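Local coordinates for protein terminal uridylyltransferase 1 (Trypanosoma brucei, PDB 5HZD) that adds uridines from UTP to the 3' end of guide RNAs, ribosomal RNAs and some mRNAs during mitochondrial RNA editing and processing, at residues Met83-Ala86 against His87-Arg90; Gly158-Phe161 against Val162-Glu165; Leu299-Lys302 against Tyr303-His307. All coordinates share one frame; numbering follows the deposited sequence. Where two conformers were deposited one is given.

Contact 1 (Met83-Ala86 against His87-Arg90)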
ATOM      1  N   MET A  83      12.770   8.672  -2.481  1.00 12.58           N
ATOM      2  CA  MET A  83      11.608   8.995  -1.653  1.00 13.36           C
ATOM      3  C   MET A  83      11.197  10.454  -1.844  1.00 13.30           C
ATOM      4  O   MET A  83       9.990  10.782  -1.879  1.00 15.05           O
ATOM      5  CB  MET A  83      11.904   8.699  -0.180  1.00 16.48           C
ATOM      6  CG  MET A  83      10.784   9.185   0.742  1.00 16.70           C
ATOM      7  SD  MET A  83       9.333   8.143   0.776  1.00 19.68           S
ATOM      8  CE  MET A  83       9.808   7.030   2.114  1.00 18.24           C
ATOM      9  N   GLN A  84      12.182  11.334  -1.974  1.00 13.59           N
ATOM     10  CA  GLN A  84      11.857  12.752  -2.110  1.00 15.65           C
ATOM     11  C   GLN A  84      11.178  13.068  -3.448  1.00 15.42           C
ATOM     12  O   GLN A  84      10.445  14.061  -3.546  1.00 13.03           O
ATOM     13  CB  GLN A  84      13.090  13.599  -1.840  1.00 14.52           C
ATOM     14  CG  GLN A  84      13.497  13.479  -0.354  1.00 19.66           C
ATOM     15  CD  GLN A  84      14.805  14.167  -0.043  1.00 29.75           C
ATOM     16  OE1 GLN A  84      15.798  13.997  -0.761  1.00 27.24           O
ATOM     17  NE2 GLN A  84      14.820  14.951   1.028  1.00 36.74           N
ATOM     18  N   GLU A  85      11.329  12.199  -4.460  1.00 13.63           N
ATOM     19  CA  GLU A  85      10.540  12.374  -5.663  1.00 14.73           C
ATOM     20  C   GLU A  85       9.053  12.224  -5.404  1.00 13.62           C
ATOM     21  O   GLU A  85       8.244  12.978  -5.975  1.00 13.44           O
ATOM     22  CB  GLU A  85      10.954  11.405  -6.768  1.00 14.18           C
ATOM     23  CG  GLU A  85      12.349  11.672  -7.258  1.00 15.99           C
ATOM     24  CD  GLU A  85      12.812  10.652  -8.300  1.00 20.76           C
ATOM     25  OE1 GLU A  85      11.943   9.981  -8.902  1.00 23.55           O
ATOM     26  OE2 GLU A  85      14.055  10.528  -8.483  1.00 27.37           O
ATOM     27  N   ALA A  86       8.678  11.271  -4.536  1.00 12.28           N
ATOM     28  CA  ALA A  86       7.272  11.130  -4.136  1.00 12.67           C
ATOM     29  C   ALA A  86       6.802  12.360  -3.334  1.00 11.91           C
ATOM     30  O   ALA A  86       5.669  12.803  -3.486  1.00 12.37           O
ATOM     31  CB  ALA A  86       7.048   9.817  -3.314  1.00 13.94           C
ATOM     32  N   HIS A  87       7.675  12.901  -2.491  1.00 12.16           N
ATOM     33  CA  HIS A  87       7.363  14.133  -1.760  1.00 13.78           C
ATOM     34  C   HIS A  87       7.038  15.277  -2.720  1.00 15.09           C
ATOM     35  O   HIS A  87       6.088  16.053  -2.499  1.00 14.05           O
ATOM     36  CB  HIS A  87       8.507  14.574  -0.857  1.00 12.71           C
ATOM     37  CG  HIS A  87       8.839  13.615   0.246  1.00 13.15           C
ATOM     38  ND1 HIS A  87       9.843  13.875   1.147  1.00 16.33           N
ATOM     39  CD2 HIS A  87       8.286  12.435   0.614  1.00 14.06           C
ATOM     40  CE1 HIS A  87       9.916  12.879   2.015  1.00 14.25           C
ATOM     41  NE2 HIS A  87       8.991  11.994   1.714  1.00 14.01           N
ATOM     42  N   ARG A  88       7.835  15.409  -3.768  1.00 12.78           N
ATOM     43  CA  ARG A  88       7.582  16.476  -4.726  1.00 13.03           C
ATOM     44  C   ARG A  88       6.268  16.234  -5.457  1.00 13.12           C
ATOM     45  O   ARG A  88       5.479  17.177  -5.679  1.00 14.09           O
ATOM     46  CB  ARG A  88       8.744  16.599  -5.693  1.00 15.34           C
ATOM     47  CG  ARG A  88      10.001  17.054  -4.966  1.00 18.09           C
ATOM     48  CD  ARG A  88      11.094  17.566  -5.878  1.00 27.89           C
ATOM     49  NE  ARG A  88      11.729  16.476  -6.593  1.00 28.44           N
ATOM     50  CZ  ARG A  88      12.733  15.743  -6.125  1.00 30.20           C
ATOM     51  NH1 ARG A  88      13.262  15.987  -4.921  1.00 27.92           N
ATOM     52  NH2 ARG A  88      13.225  14.765  -6.880  1.00 30.73           N
ATOM     53  N   ALA A  89       6.006  14.981  -5.853  1.00 12.46           N
ATOM     54  CA  ALA A  89       4.734  14.683  -6.496  1.00 12.25           C
ATOM     55  C   ALA A  89       3.539  15.034  -5.617  1.00 12.12           C
ATOM     56  O   ALA A  89       2.527  15.550  -6.099  1.00 12.87           O
ATOM     57  CB  ALA A  89       4.671  13.191  -6.927  1.00 13.83           C
ATOM     58  N   ARG A  90       3.658  14.761  -4.314  1.00 12.66           N
ATOM     59  CA  ARG A  90       2.596  15.066  -3.359  1.00 13.65           C
ATOM     60  C   ARG A  90       2.340  16.570  -3.332  1.00 12.30           C
ATOM     61  O   ARG A  90       1.194  16.996  -3.358  1.00 12.33           O
ATOM     62  CB  ARG A  90       3.005  14.614  -1.934  1.00 12.57           C
ATOM     63  CG  ARG A  90       1.844  14.658  -0.919  1.00 11.83           C
ATOM     64  CD  ARG A  90       2.360  14.818   0.530  1.00 12.54           C
ATOM     65  NE  ARG A  90       3.111  16.059   0.579  1.00 13.35           N
ATOM     66  CZ  ARG A  90       2.541  17.243   0.699  1.00 14.19           C
ATOM     67  NH1 ARG A  90       1.207  17.332   0.862  1.00 12.81           N
ATOM     68  NH2 ARG A  90       3.299  18.331   0.641  1.00 14.16           N
TER
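Within helix 80-100 of the nucleotidyltransferase palm region, Met83 and His87 meet one turn apart, and residues 83-90 form two consecutive turns of regular alpha helix. The frame is a run of i to i+4 hydrogen bonds: His87 N to Met83 O, Arg88 N to Gln84 O, Ala89 N to Glu85 O and Arg90 N to Ala86 O.

The His87 ring folds back toward the N-terminal end of the helix because CG lies anti to the carbonyl carbon (chi1 -63°). Met83 O and Gln84 CA lie over one ring face, the oxygen 3.4 Å from His87 CD2 and the CA in a CH-pi contact. Met83 CG comes from the same side near the rim, 3.5 Å from His87 NE2, while Met83 SD stands obliquely to the ring, 4.8 Å from its centroid. NE2 is hydrogen-bonded to Pro373 O, which fixes the rotation of the imidazole and uses this nitrogen as the donor.

Ala86 and Ala89 occupy the buried side: Ala86 rests on Trp118 and on Ile124, a residue of the probable UTP site inferred from relatives, and Ala89 touches Ile283. The outer charges are paired beyond this stretch: Arg90 bridges to Asp372 and Glu94, and Glu85 to Lys82.

Arg88 bends at chi3 (-73°) and lays its guanidinium back over the preceding turn, one face toward Gln84 O and Glu85 CA. Its NE forms a salt bridge with Glu279. The Glu85 carboxylate, engaged by Lys82, stays apart from it, with Glu85 OE2 4.6 Å from Arg88 NH2; instead Arg88 NH2 approaches the aliphatic Glu85 CG at 3.2 Å.

Contact 2 (Gly158-Phe161 against Val162-Glu165)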
ATOM      1  N   GLY A 158      -2.452  19.185 -18.019  1.00 22.89           N
ATOM      2  CA  GLY A 158      -1.710  18.386 -18.981  1.00 26.02           C
ATOM      3  C   GLY A 158      -1.782  16.870 -18.893  1.00 24.28           C
ATOM      4  O   GLY A 158      -1.133  16.169 -19.672  1.00 29.08           O
ATOM      5  N   PHE A 159      -2.563  16.334 -17.959  1.00 19.59           N
ATOM      6  CA  PHE A 159      -2.718  14.878 -17.912  1.00 19.40           C
ATOM      7  C   PHE A 159      -3.620  14.419 -19.048  1.00 24.59           C
ATOM      8  O   PHE A 159      -4.656  15.029 -19.299  1.00 26.40           O
ATOM      9  CB  PHE A 159      -3.260  14.415 -16.557  1.00 14.15           C
ATOM     10  CG  PHE A 159      -2.233  14.489 -15.447  1.00 13.85           C
ATOM     11  CD1 PHE A 159      -1.921  15.706 -14.849  1.00 14.31           C
ATOM     12  CD2 PHE A 159      -1.551  13.344 -15.027  1.00 14.78           C
ATOM     13  CE1 PHE A 159      -0.969  15.775 -13.834  1.00 13.60           C
ATOM     14  CE2 PHE A 159      -0.586  13.410 -14.026  1.00 14.93           C
ATOM     15  CZ  PHE A 159      -0.287  14.633 -13.426  1.00 14.59           C
ATOM     16  N   SER A 160      -3.214  13.358 -19.743  1.00 23.53           N
ATOM     17  CA  SER A 160      -4.010  12.788 -20.827  1.00 23.44           C
ATOM     18  C   SER A 160      -5.076  11.779 -20.384  1.00 24.04           C
ATOM     19  O   SER A 160      -4.882  11.050 -19.410  1.00 18.50           O
ATOM     20  CB  SER A 160      -3.066  12.099 -21.806  1.00 23.75           C
ATOM     21  OG  SER A 160      -3.818  11.453 -22.798  1.00 26.55           O
ATOM     22  N   PHE A 161      -6.177  11.670 -21.125  1.00 24.06           N
ATOM     23  CA  PHE A 161      -7.147  10.619 -20.849  1.00 26.04           C
ATOM     24  C   PHE A 161      -6.547   9.210 -20.972  1.00 22.40           C
ATOM     25  O   PHE A 161      -7.065   8.265 -20.394  1.00 26.76           O
ATOM     26  CB  PHE A 161      -8.381  10.747 -21.765  1.00 33.57           C
ATOM     27  CG  PHE A 161      -8.159  10.218 -23.153  1.00 34.13           C
ATOM     28  CD1 PHE A 161      -7.355  10.902 -24.046  1.00 33.99           C
ATOM     29  CD2 PHE A 161      -8.729   9.025 -23.552  1.00 35.12           C
ATOM     30  CE1 PHE A 161      -7.134  10.419 -25.319  1.00 40.33           C
ATOM     31  CE2 PHE A 161      -8.515   8.537 -24.824  1.00 40.54           C
ATOM     32  CZ  PHE A 161      -7.713   9.234 -25.709  1.00 40.28           C
ATOM     33  N   VAL A 162      -5.459   9.064 -21.728  1.00 18.30           N
ATOM     34  CA  VAL A 162      -4.732   7.791 -21.833  1.00 23.11           C
ATOM     35  C   VAL A 162      -4.245   7.337 -20.443  1.00 21.48           C
ATOM     36  O   VAL A 162      -4.205   6.151 -20.121  1.00 23.57           O
ATOM     37  CB  VAL A 162      -3.528   7.966 -22.799  1.00 22.69           C
ATOM     38  CG1 VAL A 162      -2.530   6.823 -22.727  1.00 26.76           C
ATOM     39  CG2 VAL A 162      -4.037   8.151 -24.245  1.00 27.75           C
ATOM     40  N   ASN A 163      -3.886   8.299 -19.606  1.00 17.07           N
ATOM     41  CA  ASN A 163      -3.238   7.987 -18.344  1.00 15.07           C
ATOM     42  C   ASN A 163      -4.171   8.060 -17.142  1.00 15.83           C
ATOM     43  O   ASN A 163      -3.892   7.472 -16.076  1.00 19.12           O
ATOM     44  CB  ASN A 163      -2.050   8.941 -18.110  1.00 13.98           C
ATOM     45  CG  ASN A 163      -0.998   8.808 -19.170  1.00 16.59           C
ATOM     46  OD1 ASN A 163      -0.955   9.594 -20.137  1.00 19.98           O
ATOM     47  ND2 ASN A 163      -0.134   7.813 -19.022  1.00 15.81           N
ATOM     48  N   LEU A 164      -5.254   8.812 -17.267  1.00 16.47           N
ATOM     49  CA  LEU A 164      -6.162   9.012 -16.141  1.00 15.87           C
ATOM     50  C   LEU A 164      -7.367   8.107 -16.183  1.00 16.63           C
ATOM     51  O   LEU A 164      -8.092   8.067 -17.192  1.00 23.66           O
ATOM     52  CB  LEU A 164      -6.690  10.448 -16.120  1.00 23.39           C
ATOM     53  CG  LEU A 164      -5.764  11.537 -15.626  1.00 24.87           C
ATOM     54  CD1 LEU A 164      -6.498  12.883 -15.697  1.00 25.03           C
ATOM     55  CD2 LEU A 164      -5.329  11.259 -14.218  1.00 23.23           C
ATOM     56  N   GLU A 165      -7.619   7.410 -15.089  1.00 15.26           N
ATOM     57  CA  GLU A 165      -8.822   6.577 -15.001  1.00 15.74           C
ATOM     58  C   GLU A 165      -9.663   7.034 -13.812  1.00 16.03           C
ATOM     59  O   GLU A 165      -9.404   6.633 -12.689  1.00 16.64           O
ATOM     60  CB  GLU A 165      -8.454   5.085 -14.834  1.00 18.56           C
ATOM     61  CG  GLU A 165      -9.670   4.154 -14.680  1.00 22.25           C
ATOM     62  CD  GLU A 165      -9.336   2.682 -14.403  1.00 21.19           C
ATOM     63  OE1 GLU A 165     -10.310   1.893 -14.200  1.00 23.84           O
ATOM     64  OE2 GLU A 165      -8.140   2.314 -14.394  1.00 21.31           O
TER
HETATM   65  O   HOH W   1      -0.662  12.273 -19.216  1.00 28.26           O
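Ser160 and Val162 meet where the chain turns between helix 143-156 and strand 164-167, and the serine side chain can be followed outward. Its CB faces Asn163 OD1 at 3.7 Å, a plain contact. One bond further, OG is held anti to the backbone N (chi1 175°), which carries it forward along the chain to accept a hydrogen bond from Val162 N at 3.1 Å; the same OG also touches Val162 CB. The backbone Ser160 O accepts from two amides: Leu164 N, nearly along the C=O axis, and Asn163 N, at 2.9 Å and from above the carbonyl plane. A water takes the Ser160 N-H and donates to Asn163 OD1, bridging the two ends of the turn, while Asn163 ND2 is bound by His178 O and Ser180 OG.

Apolar groups flank the polar turn. Val162 CG2 sits over one face of the Phe161 ring, 4.2 Å from its centroid, and Leu164 CD1 packs on Phe159 CB at 3.7 Å. This is a helix-to-strand connection of the palm: a Schellman motif at Gly158 ends the helix, and an ST turn at Ser160, overlapping a beta turn closed by Asn163 N to Ser160 O, leads into edge strand 164-167.

Contact 3 (Leu299-Lys302 against Tyr303-His307); sequences LLRK and YLLSH
Leu299 and Tyr303 lie side by side toward the C-terminal part of helix 292-304, where three kinds of contact combine. Apolar packing comes first. Leu299 CD1 touches Tyr303 CE2 at 3.8 Å, the two side chains pointing the same way. Leu300 packs against Tyr337, one of the UTP-binding residues, and so joins this helix to helix 336-349; the preceding turns of helix 292-304 include the UTP-binding residues Gly293 to Ser297.

The second kind sets a methyl against a charged plane, and is tentative because Arg301 was modelled in two conformers. In one of them the chain extends from CG to NE and then turns at chi4 (-88°), with Leu305 CD1 over the centre of one guanidinium face.

Hydrogen bonds form the third kind. Tyr303 N to Leu299 O is almost straight, with an N-H...O angle of 175°, and the i to i+4 pattern continues through Leu304 N to Leu300 O and Leu305 N to Arg301 O. Among the side chains, Tyr303 OH is bonded to Val356 N. The carbonyl of the same tyrosine accepts twice from one residue, Ser306 N at 3.1 Å from Tyr303 O and Ser306 OG at 2.7 Å from it.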
ATOM      1  N   LEU A 299      -0.030   2.638  11.646  1.00 12.24           N
ATOM      2  CA  LEU A 299       0.072   1.505  12.585  1.00 14.87           C
ATOM      3  C   LEU A 299       1.139   0.501  12.116  1.00 13.44           C
ATOM      4  O   LEU A 299       1.979   0.053  12.931  1.00 13.01           O
ATOM      5  CB  LEU A 299      -1.276   0.782  12.673  1.00 12.60           C
ATOM      6  CG  LEU A 299      -1.277  -0.455  13.593  1.00 14.03           C
ATOM      7  CD1 LEU A 299      -0.859  -0.100  15.008  1.00 15.39           C
ATOM      8  CD2 LEU A 299      -2.680  -1.095  13.547  1.00 14.66           C
ATOM      9  N   LEU A 300       1.109   0.176  10.818  1.00 12.18           N
ATOM     10  CA  LEU A 300       2.105  -0.742  10.260  1.00 12.21           C
ATOM     11  C   LEU A 300       3.488  -0.183  10.473  1.00 10.80           C
ATOM     12  O   LEU A 300       4.378  -0.921  10.882  1.00 12.24           O
ATOM     13  CB  LEU A 300       1.884  -1.029   8.763  1.00 10.71           C
ATOM     14  CG  LEU A 300       0.581  -1.773   8.409  1.00 14.99           C
ATOM     15  CD1 LEU A 300       0.515  -2.004   6.945  1.00 16.92           C
ATOM     16  CD2 LEU A 300       0.522  -3.128   9.117  1.00 17.64           C
ATOM     17  N   ARG A 301       3.686   1.114  10.210  1.00 10.87           N
ATOM     18  CA  ARG A 301       5.029   1.690  10.326  0.67 11.06           C
ATOM     19  C   ARG A 301       5.597   1.551  11.731  1.00 11.37           C
ATOM     20  O   ARG A 301       6.779   1.170  11.912  1.00 13.17           O
ATOM     21  CB  ARG A 301       5.002   3.161   9.904  0.67 12.50           C
ATOM     22  CG  ARG A 301       6.372   3.757   9.781  0.67 11.62           C
ATOM     23  CD  ARG A 301       6.274   5.239   9.478  0.67 13.02           C
ATOM     24  NE  ARG A 301       7.602   5.828   9.612  0.67 19.55           N
ATOM     25  CZ  ARG A 301       8.126   6.301  10.753  0.67 16.31           C
ATOM     26  NH1 ARG A 301       7.426   6.314  11.890  0.67 22.76           N
ATOM     27  NH2 ARG A 301       9.366   6.773  10.756  0.67 17.68           N
ATOM     28  N   LYS A 302       4.776   1.813  12.743  1.00 11.53           N
ATOM     29  CA  LYS A 302       5.237   1.729  14.119  1.00 13.41           C
ATOM     30  C   LYS A 302       5.691   0.306  14.458  1.00 13.08           C
ATOM     31  O   LYS A 302       6.783   0.103  15.009  1.00 14.02           O
ATOM     32  CB  LYS A 302       4.113   2.194  15.036  1.00 15.09           C
ATOM     33  CG  LYS A 302       4.531   2.361  16.465  1.00 17.36           C
ATOM     34  CD  LYS A 302       3.436   3.088  17.250  1.00 22.46           C
ATOM     35  CE  LYS A 302       3.815   3.261  18.713  1.00 29.00           C
ATOM     36  NZ  LYS A 302       5.022   4.127  18.926  1.00 30.25           N
ATOM     37  N   TYR A 303       4.888  -0.684  14.087  1.00 11.78           N
ATOM     38  CA  TYR A 303       5.309  -2.065  14.283  1.00 12.08           C
ATOM     39  C   TYR A 303       6.555  -2.450  13.478  1.00 12.69           C
ATOM     40  O   TYR A 303       7.496  -3.053  14.019  1.00 14.39           O
ATOM     41  CB  TYR A 303       4.159  -3.003  13.896  1.00 11.34           C
ATOM     42  CG  TYR A 303       3.194  -3.310  15.012  1.00 11.53           C
ATOM     43  CD1 TYR A 303       3.617  -4.040  16.128  1.00 12.14           C
ATOM     44  CD2 TYR A 303       1.853  -2.967  14.918  1.00 11.48           C
ATOM     45  CE1 TYR A 303       2.717  -4.400  17.141  1.00 12.02           C
ATOM     46  CE2 TYR A 303       0.941  -3.325  15.953  1.00 11.72           C
ATOM     47  CZ  TYR A 303       1.401  -4.041  17.035  1.00 13.28           C
ATOM     48  OH  TYR A 303       0.499  -4.415  18.025  1.00 14.55           O
ATOM     49  N   LEU A 304       6.570  -2.120  12.195  1.00 11.26           N
ATOM     50  CA  LEU A 304       7.621  -2.676  11.338  1.00 11.40           C
ATOM     51  C   LEU A 304       8.976  -2.010  11.550  1.00 11.50           C
ATOM     52  O   LEU A 304      10.016  -2.596  11.234  1.00 13.48           O
ATOM     53  CB  LEU A 304       7.187  -2.585   9.876  1.00 11.47           C
ATOM     54  CG  LEU A 304       5.960  -3.438   9.532  1.00 13.05           C
ATOM     55  CD1 LEU A 304       5.684  -3.302   8.068  1.00 13.81           C
ATOM     56  CD2 LEU A 304       6.193  -4.929   9.870  1.00 14.93           C
ATOM     57  N   LEU A 305       8.991  -0.816  12.119  1.00 12.83           N
ATOM     58  CA  LEU A 305      10.269  -0.195  12.470  1.00 13.02           C
ATOM     59  C   LEU A 305      10.853  -0.701  13.792  1.00 14.56           C
ATOM     60  O   LEU A 305      11.982  -0.352  14.166  1.00 18.10           O
ATOM     61  CB  LEU A 305      10.133   1.333  12.525  1.00 13.85           C
ATOM     62  CG  LEU A 305      10.007   2.051  11.193  1.00 21.69           C
ATOM     63  CD1 LEU A 305       9.832   3.537  11.499  1.00 28.14           C
ATOM     64  CD2 LEU A 305      11.245   1.807  10.297  1.00 25.15           C
ATOM     65  N   SER A 306      10.095  -1.517  14.520  1.00 13.68           N
ATOM     66  CA  SER A 306      10.500  -1.868  15.870  1.00 13.24           C
ATOM     67  C   SER A 306      11.392  -3.112  16.004  1.00 14.35           C
ATOM     68  O   SER A 306      11.780  -3.474  17.117  1.00 15.31           O
ATOM     69  CB  SER A 306       9.273  -1.945  16.809  1.00 15.35           C
ATOM     70  OG  SER A 306       8.487  -3.080  16.525  1.00 16.76           O
ATOM     71  N   HIS A 307      11.731  -3.743  14.878  1.00 13.77           N
ATOM     72  CA  HIS A 307      12.775  -4.771  14.835  1.00 12.80           C
ATOM     73  C   HIS A 307      13.457  -4.608  13.471  1.00 12.69           C
ATOM     74  O   HIS A 307      12.768  -4.406  12.472  1.00 13.46           O
ATOM     75  CB  HIS A 307      12.128  -6.162  14.913  1.00 13.60           C
ATOM     76  CG  HIS A 307      13.113  -7.264  15.109  1.00 15.01           C
ATOM     77  ND1 HIS A 307      13.973  -7.675  14.111  1.00 13.44           N
ATOM     78  CD2 HIS A 307      13.379  -8.050  16.184  1.00 16.64           C
ATOM     79  CE1 HIS A 307      14.744  -8.644  14.570  1.00 14.83           C
ATOM     80  NE2 HIS A 307      14.389  -8.906  15.821  1.00 16.04           N
TER

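In this fragment, which holds the zinc finger and the catalytic region of a longer protein, the chain first forms contact 1, inside helix 80-100, then contact 2 at the passage from helix 143-156 into strand 164-167, and last contact 3 in helix 292-304. Each is a local closure of a turn or two, so none encloses or crosses another. Contacts 1 and 2 belong to the palm region, their centres 20 Å apart, the first packing on strand 124-129 and the second feeding the edge strand of the same mixed sheet. Contact 3 lies across the chain's centre from contact 2, about 36 Å between centres, where helix 292-304 joins helices 310-324 and 336-349.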